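PDB 3P2H: AHL synthase, which probably makes N-acyl-homoserine lactone quorum-sensing signals from acyl-[ACP] and S-adenosyl-L-methionine, and here binds an inhibitor together with 5'-deoxy-5'-methylthioadenosine. Local coordinates for residues Y22-F27 / L35-E40; K41-Q46 / L100-A105; A16-S21 / L56-N61. The protein carries 3 engineered substitutions. All blocks are in the same frame, centred on the assembly; numbering follows the deposited sequence.

Interaction 1. Residues Y22-F27 / L35-E40. With NOO (N-(3-oxocyclohex-1-en-1-yl)octanamide), chain C.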
loop_
_atom_site.group_PDB
_atom_site.type_symbol
_atom_site.label_atom_id
_atom_site.label_comp_id
_atom_site.label_asym_id
_atom_site.label_seq_id
_atom_site.Cartn_x
_atom_site.Cartn_y
_atom_site.Cartn_z
ATOM N N TYR A 22 -0.576 13.056 7.216
ATOM C CA TYR A 22 0.129 12.848 5.963
ATOM C C TYR A 22 -0.824 12.268 4.932
ATOM O O TYR A 22 -0.798 12.657 3.769
ATOM C CB TYR A 22 1.309 11.903 6.142
ATOM C CG TYR A 22 2.030 11.634 4.843
ATOM C CD1 TYR A 22 2.815 12.620 4.238
ATOM C CD2 TYR A 22 1.913 10.404 4.203
ATOM C CE1 TYR A 22 3.463 12.379 3.028
ATOM C CE2 TYR A 22 2.554 10.157 2.997
ATOM C CZ TYR A 22 3.326 11.143 2.416
ATOM O OH TYR A 22 3.957 10.890 1.226
ATOM N N ARG A 23 -1.668 11.334 5.357
ATOM C CA ARG A 23 -2.621 10.738 4.434
ATOM C C ARG A 23 -3.647 11.766 3.971
ATOM O O ARG A 23 -4.052 11.760 2.811
ATOM C CB ARG A 23 -3.301 9.523 5.077
ATOM C CG ARG A 23 -2.453 8.260 4.961
ATOM C CD ARG A 23 -3.013 7.087 5.747
ATOM N NE ARG A 23 -4.403 6.790 5.429
ATOM C CZ ARG A 23 -5.053 5.733 5.899
ATOM N NH1 ARG A 23 -4.425 4.878 6.695
ATOM N NH2 ARG A 23 -6.327 5.538 5.593
ATOM N N TYR A 24 -4.057 12.656 4.870
ATOM C CA TYR A 24 -5.017 13.686 4.501
ATOM C C TYR A 24 -4.431 14.557 3.392
ATOM O O TYR A 24 -5.079 14.830 2.386
ATOM C CB TYR A 24 -5.353 14.590 5.689
ATOM C CG TYR A 24 -6.327 15.691 5.315
ATOM C CD1 TYR A 24 -7.701 15.447 5.277
ATOM C CD2 TYR A 24 -5.872 16.955 4.932
ATOM C CE1 TYR A 24 -8.601 16.431 4.862
ATOM C CE2 TYR A 24 -6.763 17.949 4.512
ATOM C CZ TYR A 24 -8.128 17.676 4.479
ATOM O OH TYR A 24 -9.022 18.628 4.045
ATOM N N ARG A 25 -3.196 14.995 3.588
ATOM C CA ARG A 25 -2.539 15.849 2.612
ATOM C C ARG A 25 -2.359 15.197 1.243
ATOM O O ARG A 25 -2.493 15.854 0.216
ATOM C CB ARG A 25 -1.196 16.321 3.174
ATOM C CG ARG A 25 -1.370 17.287 4.351
ATOM C CD ARG A 25 -0.043 17.706 4.957
ATOM N NE ARG A 25 0.424 16.761 5.966
ATOM C CZ ARG A 25 1.701 16.433 6.132
ATOM N NH1 ARG A 25 2.623 16.977 5.350
ATOM N NH2 ARG A 25 2.059 15.565 7.075
ATOM N N VAL A 26 -2.074 13.902 1.224
ATOM C CA VAL A 26 -1.877 13.201 -0.039
ATOM C C VAL A 26 -3.179 12.795 -0.737
ATOM O O VAL A 26 -3.438 13.185 -1.879
ATOM C CB VAL A 26 -1.034 11.921 0.156
ATOM C CG1 VAL A 26 -0.959 11.147 -1.159
ATOM C CG2 VAL A 26 0.362 12.280 0.634
ATOM N N PHE A 27 -4.001 12.017 -0.042
ATOM C CA PHE A 27 -5.236 11.521 -0.621
ATOM C C PHE A 27 -6.389 12.498 -0.721
ATOM O O PHE A 27 -7.216 12.380 -1.620
ATOM C CB PHE A 27 -5.654 10.258 0.132
ATOM C CG PHE A 27 -4.594 9.203 0.119
ATOM C CD1 PHE A 27 -4.378 8.434 -1.020
ATOM C CD2 PHE A 27 -3.741 9.047 1.201
ATOM C CE1 PHE A 27 -3.323 7.532 -1.075
ATOM C CE2 PHE A 27 -2.681 8.145 1.148
ATOM C CZ PHE A 27 -2.473 7.388 0.010
ATOM N N LEU A 35 -13.878 16.095 -0.000
ATOM C CA LEU A 35 -13.968 17.553 0.083
ATOM C C LEU A 35 -13.125 18.012 1.265
ATOM O O LEU A 35 -12.851 17.229 2.176
ATOM C CB LEU A 35 -15.422 18.002 0.284
ATOM C CG LEU A 35 -16.416 17.794 -0.865
ATOM C CD1 LEU A 35 -17.756 18.392 -0.466
ATOM C CD2 LEU A 35 -15.906 18.458 -2.137
ATOM N N PRO A 36 -12.709 19.288 1.278
ATOM C CA PRO A 36 -11.893 19.772 2.393
ATOM C C PRO A 36 -12.594 19.465 3.705
ATOM O O PRO A 36 -13.819 19.428 3.752
ATOM C CB PRO A 36 -11.802 21.277 2.130
ATOM C CG PRO A 36 -11.943 21.373 0.635
ATOM C CD PRO A 36 -13.041 20.385 0.354
ATOM N N SER A 37 -11.823 19.234 4.761
ATOM C CA SER A 37 -12.400 18.950 6.070
ATOM C C SER A 37 -12.147 20.143 6.989
ATOM O O SER A 37 -11.582 21.156 6.575
ATOM C CB SER A 37 -11.758 17.703 6.693
ATOM O OG SER A 37 -10.429 17.973 7.121
ATOM N N GLU A 38 -12.570 20.014 8.239
ATOM C CA GLU A 38 -12.369 21.072 9.218
ATOM C C GLU A 38 -11.597 20.465 10.381
ATOM O O GLU A 38 -11.499 19.241 10.493
ATOM C CB GLU A 38 -13.716 21.604 9.718
ATOM C CG GLU A 38 -14.628 22.167 8.627
ATOM C CD GLU A 38 -15.901 22.771 9.191
ATOM O OE1 GLU A 38 -16.779 22.011 9.655
ATOM O OE2 GLU A 38 -16.026 24.012 9.183
ATOM N N ASP A 39 -11.041 21.317 11.236
ATOM C CA ASP A 39 -10.305 20.852 12.404
ATOM C C ASP A 39 -9.036 20.088 12.044
ATOM O O ASP A 39 -8.308 20.488 11.132
ATOM C CB ASP A 39 -11.227 19.986 13.265
ATOM C CG ASP A 39 -12.505 20.708 13.639
ATOM O OD1 ASP A 39 -13.606 20.184 13.360
ATOM O OD2 ASP A 39 -12.405 21.809 14.213
ATOM N N GLU A 40 -8.765 18.996 12.757
ATOM C CA GLU A 40 -7.556 18.209 12.503
ATOM C C GLU A 40 -7.565 17.520 11.142
ATOM O O GLU A 40 -8.595 17.007 10.691
ATOM C CB GLU A 40 -7.355 17.136 13.587
ATOM C CG GLU A 40 -7.162 17.654 15.004
ATOM C CD GLU A 40 -8.465 18.038 15.685
ATOM O OE1 GLU A 40 -8.425 18.402 16.880
ATOM O OE2 GLU A 40 -9.534 17.979 15.035
HETATM C C1 NOO C . -0.084 7.342 -6.121
HETATM O O1 NOO C . 0.400 7.605 -7.217
HETATM C C2 NOO C . -0.534 5.936 -5.745
HETATM C C3 NOO C . -1.587 5.705 -4.849
HETATM C C4 NOO C . -2.142 6.920 -4.077
HETATM C C5 NOO C . -1.090 8.067 -3.806
HETATM C C6 NOO C . -0.283 8.483 -5.074
HETATM N N7 NOO C . -2.210 4.411 -4.592
HETATM C C8 NOO C . -2.623 3.707 -3.430
HETATM O O8 NOO C . -3.347 4.172 -2.555
HETATM C C9 NOO C . -2.156 2.251 -3.212
HETATM C C10 NOO C . -1.493 1.463 -4.372
HETATM C C11 NOO C . -1.770 -0.055 -4.193
HETATM C C12 NOO C . -0.560 -0.928 -4.574
HETATM C C13 NOO C . -0.916 -2.429 -4.504
HETATM C C14 NOO C . -0.123 -3.248 -5.539
HETATM C C15 NOO C . -0.294 -4.755 -5.319
#
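A helix tyrosine, Tyr24, uses its hydroxyl to accept a hydrogen bond from the main chain of an irregular loop: the backbone N of Ser37 lies 3.0 Å from Tyr24 OH, with an angle of 157° at the hydrogen. This bond ties a helix side chain to a loop that has no regular structure of its own. Tyrosine suits the place because its length spans the gap between backbones, whose nearest CA atoms, those of Tyr24 and Ser37, are 9.2 Å apart. Its ring is swung out from the helix with CG opposite the backbone N (chi1 179°), and the hydroxyl leads into the loop. Packing gathers round the hydroxyl end of the ring. Ser37 OG comes obliquely to within 3.3 Å of Tyr24 CE1, and Pro36 CA rests 3.5 Å from Tyr24 OH. The small serine allows this close approach, while the proline ring stiffens the chain just before the bonded N-H. Lys41 packs against the CD2 edge of Tyr24, across the ring from Ser37.

A different side of the helix, toward Val26 and Phe27 and including a wider pi-type turn at 24-27, faces the inhibitor. Phe27 presents its edge, with CE1 3.3 Å from C4 of the cyclohexenone ring, and Val26 CG1 sits 4.0 Å above the centre of the Phe27 ring. Trp33 meets that ring too, with a backbone hydrogen bond between the two residues. One stretch of helix 13-30 therefore holds the following loop on its outward side and lines the pocket of N-(3-oxocyclohex-1-en-1-yl)octanamide on its inward side, as part of the autoinducer synthase fold, which is akin to that of the acetyltransferases.

Interaction 2. Residues K41-Q46 / L100-A105. Engineered in segment 41-46: Met42 (natural residue Phe). With NOO (N-(3-oxocyclohex-1-en-1-yl)octanamide), chain C; MTA (5'-deoxy-5'-methylthioadenosine), chain B.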
loop_
_atom_site.group_PDB
_atom_site.type_symbol
_atom_site.label_atom_id
_atom_site.label_comp_id
_atom_site.label_asym_id
_atom_site.label_seq_id
_atom_site.Cartn_x
_atom_site.Cartn_y
_atom_site.Cartn_z
ATOM N N LYS A 41 -6.409 17.514 10.486
ATOM C CA LYS A 41 -6.282 16.862 9.192
ATOM C C LYS A 41 -6.197 15.364 9.458
ATOM O O LYS A 41 -5.241 14.888 10.067
ATOM C CB LYS A 41 -5.020 17.335 8.470
ATOM C CG LYS A 41 -5.034 18.806 8.108
ATOM C CD LYS A 41 -3.745 19.195 7.403
ATOM C CE LYS A 41 -3.772 20.650 6.990
ATOM N NZ LYS A 41 -2.493 21.049 6.341
ATOM N N MET A 42 -7.204 14.626 9.014
ATOM C CA MET A 42 -7.227 13.186 9.232
ATOM C C MET A 42 -7.918 12.450 8.104
ATOM O O MET A 42 -9.037 12.789 7.725
ATOM C CB MET A 42 -7.941 12.878 10.551
ATOM C CG MET A 42 -8.247 11.403 10.789
ATOM S SD MET A 42 -6.762 10.374 10.897
ATOM C CE MET A 42 -6.100 10.884 12.501
ATOM N N GLU A 43 -7.241 11.450 7.558
ATOM C CA GLU A 43 -7.820 10.642 6.495
ATOM C C GLU A 43 -7.723 9.191 6.938
ATOM O O GLU A 43 -6.632 8.642 7.024
ATOM C CB GLU A 43 -7.059 10.839 5.176
ATOM C CG GLU A 43 -7.648 10.091 3.977
ATOM C CD GLU A 43 -7.444 8.576 4.040
ATOM O OE1 GLU A 43 -6.298 8.113 3.871
ATOM O OE2 GLU A 43 -8.433 7.847 4.262
ATOM N N ARG A 44 -8.864 8.589 7.255
ATOM C CA ARG A 44 -8.900 7.185 7.657
ATOM C C ARG A 44 -10.252 6.588 7.286
ATOM O O ARG A 44 -11.245 7.308 7.174
ATOM C CB ARG A 44 -8.656 7.033 9.163
ATOM C CG ARG A 44 -9.848 7.348 10.051
ATOM C CD ARG A 44 -9.624 6.807 11.464
ATOM N NE ARG A 44 -8.414 7.357 12.067
ATOM C CZ ARG A 44 -8.061 7.197 13.342
ATOM N NH1 ARG A 44 -8.827 6.491 14.170
ATOM N NH2 ARG A 44 -6.939 7.753 13.794
ATOM N N ASP A 45 -10.280 5.276 7.072
ATOM C CA ASP A 45 -11.516 4.582 6.725
ATOM C C ASP A 45 -11.719 3.349 7.612
ATOM O O ASP A 45 -11.033 3.182 8.617
ATOM C CB ASP A 45 -11.512 4.167 5.247
ATOM C CG ASP A 45 -10.372 3.227 4.903
ATOM O OD1 ASP A 45 -9.795 2.617 5.822
ATOM O OD2 ASP A 45 -10.070 3.087 3.700
ATOM N N GLN A 46 -12.657 2.488 7.230
ATOM C CA GLN A 46 -12.958 1.288 8.009
ATOM C C GLN A 46 -11.846 0.244 7.997
ATOM O O GLN A 46 -11.894 -0.725 8.756
ATOM C CB GLN A 46 -14.247 0.632 7.509
ATOM C CG GLN A 46 -14.137 -0.015 6.130
ATOM C CD GLN A 46 -14.605 0.896 5.014
ATOM O OE1 GLN A 46 -14.128 2.018 4.877
ATOM N NE2 GLN A 46 -15.548 0.412 4.203
ATOM N N LEU A 100 -2.220 -4.375 -0.411
ATOM C CA LEU A 100 -1.436 -3.162 -0.241
ATOM C C LEU A 100 -2.333 -2.001 -0.654
ATOM O O LEU A 100 -2.857 -1.994 -1.763
ATOM C CB LEU A 100 -0.192 -3.204 -1.134
ATOM C CG LEU A 100 0.717 -1.972 -1.102
ATOM C CD1 LEU A 100 1.237 -1.752 0.310
ATOM C CD2 LEU A 100 1.877 -2.158 -2.078
ATOM N N SER A 101 -2.531 -1.040 0.243
ATOM C CA SER A 101 -3.362 0.123 -0.061
ATOM C C SER A 101 -2.743 1.398 0.512
ATOM O O SER A 101 -1.710 1.345 1.171
ATOM C CB SER A 101 -4.778 -0.062 0.496
ATOM O OG SER A 101 -4.753 -0.283 1.892
ATOM N N ARG A 102 -3.386 2.536 0.259
ATOM C CA ARG A 102 -2.900 3.825 0.734
ATOM C C ARG A 102 -1.380 3.882 0.606
ATOM O O ARG A 102 -0.663 4.131 1.575
ATOM C CB ARG A 102 -3.323 4.051 2.192
ATOM C CG ARG A 102 -4.830 4.222 2.400
ATOM C CD ARG A 102 -5.381 5.432 1.642
ATOM N NE ARG A 102 -6.718 5.817 2.095
ATOM C CZ ARG A 102 -7.836 5.137 1.846
ATOM N NH1 ARG A 102 -8.997 5.576 2.314
ATOM N NH2 ARG A 102 -7.801 4.022 1.120
ATOM N N PHE A 103 -0.901 3.641 -0.607
ATOM C CA PHE A 103 0.524 3.642 -0.896
ATOM C C PHE A 103 0.906 4.959 -1.561
ATOM O O PHE A 103 0.353 5.321 -2.594
ATOM C CB PHE A 103 0.868 2.477 -1.828
ATOM C CG PHE A 103 2.336 2.324 -2.099
ATOM C CD1 PHE A 103 3.166 1.703 -1.177
ATOM C CD2 PHE A 103 2.890 2.796 -3.289
ATOM C CE1 PHE A 103 4.524 1.549 -1.433
ATOM C CE2 PHE A 103 4.253 2.646 -3.554
ATOM C CZ PHE A 103 5.069 2.020 -2.623
ATOM N N ALA A 104 1.859 5.666 -0.965
ATOM C CA ALA A 104 2.302 6.944 -1.505
ATOM C C ALA A 104 3.723 7.277 -1.063
ATOM O O ALA A 104 4.182 6.833 -0.005
ATOM C CB ALA A 104 1.352 8.046 -1.055
ATOM N N ALA A 105 4.409 8.071 -1.879
ATOM C CA ALA A 105 5.770 8.498 -1.588
ATOM C C ALA A 105 5.938 9.953 -2.028
ATOM O O ALA A 105 5.538 10.325 -3.132
ATOM C CB ALA A 105 6.761 7.613 -2.314
HETATM C C1 NOO C . -0.084 7.342 -6.121
HETATM O O1 NOO C . 0.400 7.605 -7.217
HETATM C C2 NOO C . -0.534 5.936 -5.745
HETATM C C3 NOO C . -1.587 5.705 -4.849
HETATM C C4 NOO C . -2.142 6.920 -4.077
HETATM C C5 NOO C . -1.090 8.067 -3.806
HETATM C C6 NOO C . -0.283 8.483 -5.074
HETATM N N7 NOO C . -2.210 4.411 -4.592
HETATM C C8 NOO C . -2.623 3.707 -3.430
HETATM O O8 NOO C . -3.347 4.172 -2.555
HETATM C C9 NOO C . -2.156 2.251 -3.212
HETATM C C10 NOO C . -1.493 1.463 -4.372
HETATM C C11 NOO C . -1.770 -0.055 -4.193
HETATM C C12 NOO C . -0.560 -0.928 -4.574
HETATM C C13 NOO C . -0.916 -2.429 -4.504
HETATM C C14 NOO C . -0.123 -3.248 -5.539
HETATM C C15 NOO C . -0.294 -4.755 -5.319
HETATM C CS MTA B . -8.088 3.388 -4.479
HETATM S "S5'" MTA B . -8.827 4.065 -5.995
HETATM C "C5'" MTA B . -9.280 5.738 -5.444
HETATM C "C4'" MTA B . -10.751 5.835 -5.035
HETATM O "O4'" MTA B . -10.958 4.935 -3.910
HETATM C "C2'" MTA B . -11.381 7.072 -3.057
HETATM O "O2'" MTA B . -12.276 8.042 -2.506
HETATM C "C3'" MTA B . -11.046 7.271 -4.577
HETATM O "O3'" MTA B . -12.208 7.753 -5.263
HETATM C "C1'" MTA B . -11.883 5.617 -3.022
HETATM N N9 MTA B . -11.772 5.013 -1.678
HETATM C C8 MTA B . -10.630 4.835 -0.934
HETATM N N7 MTA B . -10.895 4.269 0.203
HETATM C C5 MTA B . -12.232 4.037 0.274
HETATM C C6 MTA B . -13.112 3.455 1.246
HETATM N N6 MTA B . -12.605 2.976 2.441
HETATM N N1 MTA B . -14.456 3.382 0.969
HETATM C C2 MTA B . -14.979 3.848 -0.203
HETATM N N3 MTA B . -14.149 4.405 -1.135
HETATM C C4 MTA B . -12.813 4.519 -0.949
#
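Arg102 and Glu43 reach for each other from opposite directions and meet side-on: NE of Arg102 is 2.9 Å from Glu43 OE1, and NH1 of Arg102 is 3.0 Å from Glu43 OE2. The two flat groups are turned 36° apart. The carboxylate oxygens lie close to the guanidinium plane, yet the donors stand well above the carboxylate plane. Glutamate manages the grip by bending at chi2 (-72°), which turns its acid toward the arginine; Arg23 binds OE1 as well.

Asp45 stands much more steeply to the same guanidinium, with the planes 76° apart, and its OD2 makes a salt bridge of 3.0 Å to Arg102 NH1. OD2 also accepts from N6 of the adenine of 5'-deoxy-5'-methylthioadenosine at 2.8 Å, whereas OD1 is engaged by Arg69. Gln46 OE1 takes a second bond from N6 at 3.0 Å. Arginine suits this centre because, with two carboxylates steadying it, it still turns NH1 and NH2 to adenine N7, in weak bonds of 3.1 and 3.2 Å; NH1 is shared among Glu43, Asp45 and N7, more acceptors than its two hydrogens can fully serve.

The chain turns a corner at Arg102, and just beyond it Phe103 N gives a weak bond to the inhibitor's amide O8. A salt-bridge network of loop acids and a strand arginine thus forms one adenine-recognising wall of the nucleoside site, beside the inhibitor pocket.

Interaction 3. Residues A16-S21 / L56-N61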
loop_
_atom_site.group_PDB
_atom_site.type_symbol
_atom_site.label_atom_id
_atom_site.label_comp_id
_atom_site.label_asym_id
_atom_site.label_seq_id
_atom_site.Cartn_x
_atom_site.Cartn_y
_atom_site.Cartn_z
ATOM N N ALA A 16 -0.483 7.845 14.984
ATOM C CA ALA A 16 -1.781 7.816 14.327
ATOM C C ALA A 16 -2.132 9.209 13.811
ATOM O O ALA A 16 -2.640 9.360 12.702
ATOM C CB ALA A 16 -2.856 7.322 15.307
ATOM N N ALA A 17 -1.846 10.230 14.614
ATOM C CA ALA A 17 -2.133 11.606 14.223
ATOM C C ALA A 17 -1.222 12.052 13.078
ATOM O O ALA A 17 -1.676 12.637 12.099
ATOM C CB ALA A 17 -1.964 12.532 15.419
ATOM N N GLU A 18 0.063 11.754 13.202
ATOM C CA GLU A 18 1.036 12.133 12.188
ATOM C C GLU A 18 0.774 11.443 10.843
ATOM O O GLU A 18 0.870 12.070 9.785
ATOM C CB GLU A 18 2.439 11.807 12.697
ATOM C CG GLU A 18 3.556 12.193 11.760
ATOM C CD GLU A 18 4.915 11.934 12.363
ATOM O OE1 GLU A 18 5.007 11.068 13.260
ATOM O OE2 GLU A 18 5.890 12.588 11.929
ATOM N N LEU A 19 0.448 10.156 10.885
ATOM C CA LEU A 19 0.162 9.409 9.668
ATOM C C LEU A 19 -1.156 9.882 9.075
ATOM O O LEU A 19 -1.286 10.017 7.859
ATOM C CB LEU A 19 0.060 7.910 9.959
ATOM C CG LEU A 19 -0.500 7.071 8.804
ATOM C CD1 LEU A 19 0.464 7.103 7.628
ATOM C CD2 LEU A 19 -0.721 5.635 9.273
ATOM N N GLY A 20 -2.134 10.117 9.945
ATOM C CA GLY A 20 -3.433 10.572 9.492
ATOM C C GLY A 20 -3.343 11.898 8.765
ATOM O O GLY A 20 -4.067 12.133 7.800
ATOM N N SER A 21 -2.453 12.766 9.234
ATOM C CA SER A 21 -2.262 14.077 8.632
ATOM C C SER A 21 -1.578 13.929 7.282
ATOM O O SER A 21 -1.945 14.596 6.314
ATOM C CB SER A 21 -1.410 14.963 9.546
ATOM O OG SER A 21 -1.224 16.255 8.984
ATOM N N LEU A 56 5.812 3.594 7.211
ATOM C CA LEU A 56 5.984 5.042 7.107
ATOM C C LEU A 56 7.410 5.328 6.662
ATOM O O LEU A 56 8.351 4.699 7.138
ATOM C CB LEU A 56 5.753 5.746 8.454
ATOM C CG LEU A 56 4.445 5.584 9.231
ATOM C CD1 LEU A 56 4.331 6.720 10.238
ATOM C CD2 LEU A 56 3.262 5.613 8.294
ATOM N N GLY A 57 7.564 6.262 5.736
ATOM C CA GLY A 57 8.892 6.633 5.287
ATOM C C GLY A 57 9.143 8.005 5.872
ATOM O O GLY A 57 8.232 8.826 5.886
ATOM N N ARG A 58 10.348 8.256 6.373
ATOM C CA ARG A 58 10.673 9.561 6.962
ATOM C C ARG A 58 11.929 10.150 6.321
ATOM O O ARG A 58 12.881 9.432 6.045
ATOM C CB ARG A 58 10.871 9.428 8.476
ATOM C CG ARG A 58 9.593 9.065 9.239
ATOM C CD ARG A 58 9.872 8.820 10.712
ATOM N NE ARG A 58 8.676 8.474 11.480
ATOM C CZ ARG A 58 7.784 9.352 11.931
ATOM N NH1 ARG A 58 7.934 10.652 11.696
ATOM N NH2 ARG A 58 6.749 8.931 12.639
ATOM N N ASP A 59 11.926 11.461 6.096
ATOM C CA ASP A 59 13.064 12.128 5.469
ATOM C C ASP A 59 14.164 12.465 6.463
ATOM O O ASP A 59 14.083 12.104 7.636
ATOM C CB ASP A 59 12.600 13.396 4.733
ATOM C CG ASP A 59 12.063 14.473 5.669
ATOM O OD1 ASP A 59 11.384 15.387 5.164
ATOM O OD2 ASP A 59 12.316 14.430 6.893
ATOM N N ALA A 60 15.191 13.164 5.991
ATOM C CA ALA A 60 16.316 13.536 6.841
ATOM C C ALA A 60 15.896 14.310 8.086
ATOM O O ALA A 60 16.633 14.348 9.066
ATOM C CB ALA A 60 17.340 14.354 6.036
ATOM N N ASN A 61 14.717 14.924 8.055
ATOM C CA ASN A 61 14.240 15.680 9.209
ATOM C C ASN A 61 13.252 14.889 10.056
ATOM O O ASN A 61 12.604 15.443 10.942
ATOM C CB ASN A 61 13.577 16.985 8.771
ATOM C CG ASN A 61 14.517 17.886 8.001
ATOM O OD1 ASN A 61 15.679 18.052 8.372
ATOM N ND2 ASN A 61 14.013 18.486 6.930
#
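Charge pairing joins Glu18 of the helix to Arg58 of the strand in an end-on, two-pronged salt bridge. Arg58 NH2 is 2.8 Å from Glu18 OE1 and Arg58 NH1 is 2.8 Å from Glu18 OE2, both bonds fairly straight, the first at 165°. The oxygens lie near the guanidinium plane, but the carboxylate is rotated 56° from it, so both donors arrive above the plane of the acid. Long side chains are needed here: Glu18 leaves the helix with CG opposite its backbone N (chi1 -178°) and stays extended, while Arg58 runs straight from CG to NE to come the other way. The carbonyl of Gly62 accepts from Arg58 NH1 too, which gives that nitrogen a second partner.

Apolar packing lies alongside. Leu19 CD1 and Leu56 CD2 approach to 3.2 Å, closer than ordinary van der Waals contact, with the two branched chains set at a slant to each other. Both are buried, where leucine's bulk suits the space between helix and sheet; Ile15 and Ile64 also press on Leu56, and Leu11 and Cys67 on Leu19.

Within the second segment, the chain after the strand is shaped by an Asx turn, in which the side-chain OD2 of Asp59 accepts from Asn61 N at 2.7 Å.

Chemically, the contact is two-layered. Leucines give a water-shunning interior that holds helix 13-30 on strand 53-58, and at the partly exposed margin a two-pronged ion pair links the helix to the strand end, its directional bonds consistent with a defined alignment there.

From the N terminus, helix 13-30 supplies both 16-21 and 22-27, the first segments of interactions 3 and 1. The chain leaves the helix, and interaction 1 closes the shortest loop when 35-40 returns to it. Residues 41-46 follow at once and open interaction 2, whose loop closes only at strand 97-105. Before that, strand 53-58 completes interaction 3, so interaction 1 lies wholly within its loop, while interactions 2 and 3 cross; interactions 1 and 2 follow in series. Together they fasten the first helix and its trailing loop to two strands of the same sheet. Tyr24 packs on Glu43 between interactions 1 and 2, and Gly20 lies against Glu43 and Met42, an engineered residue.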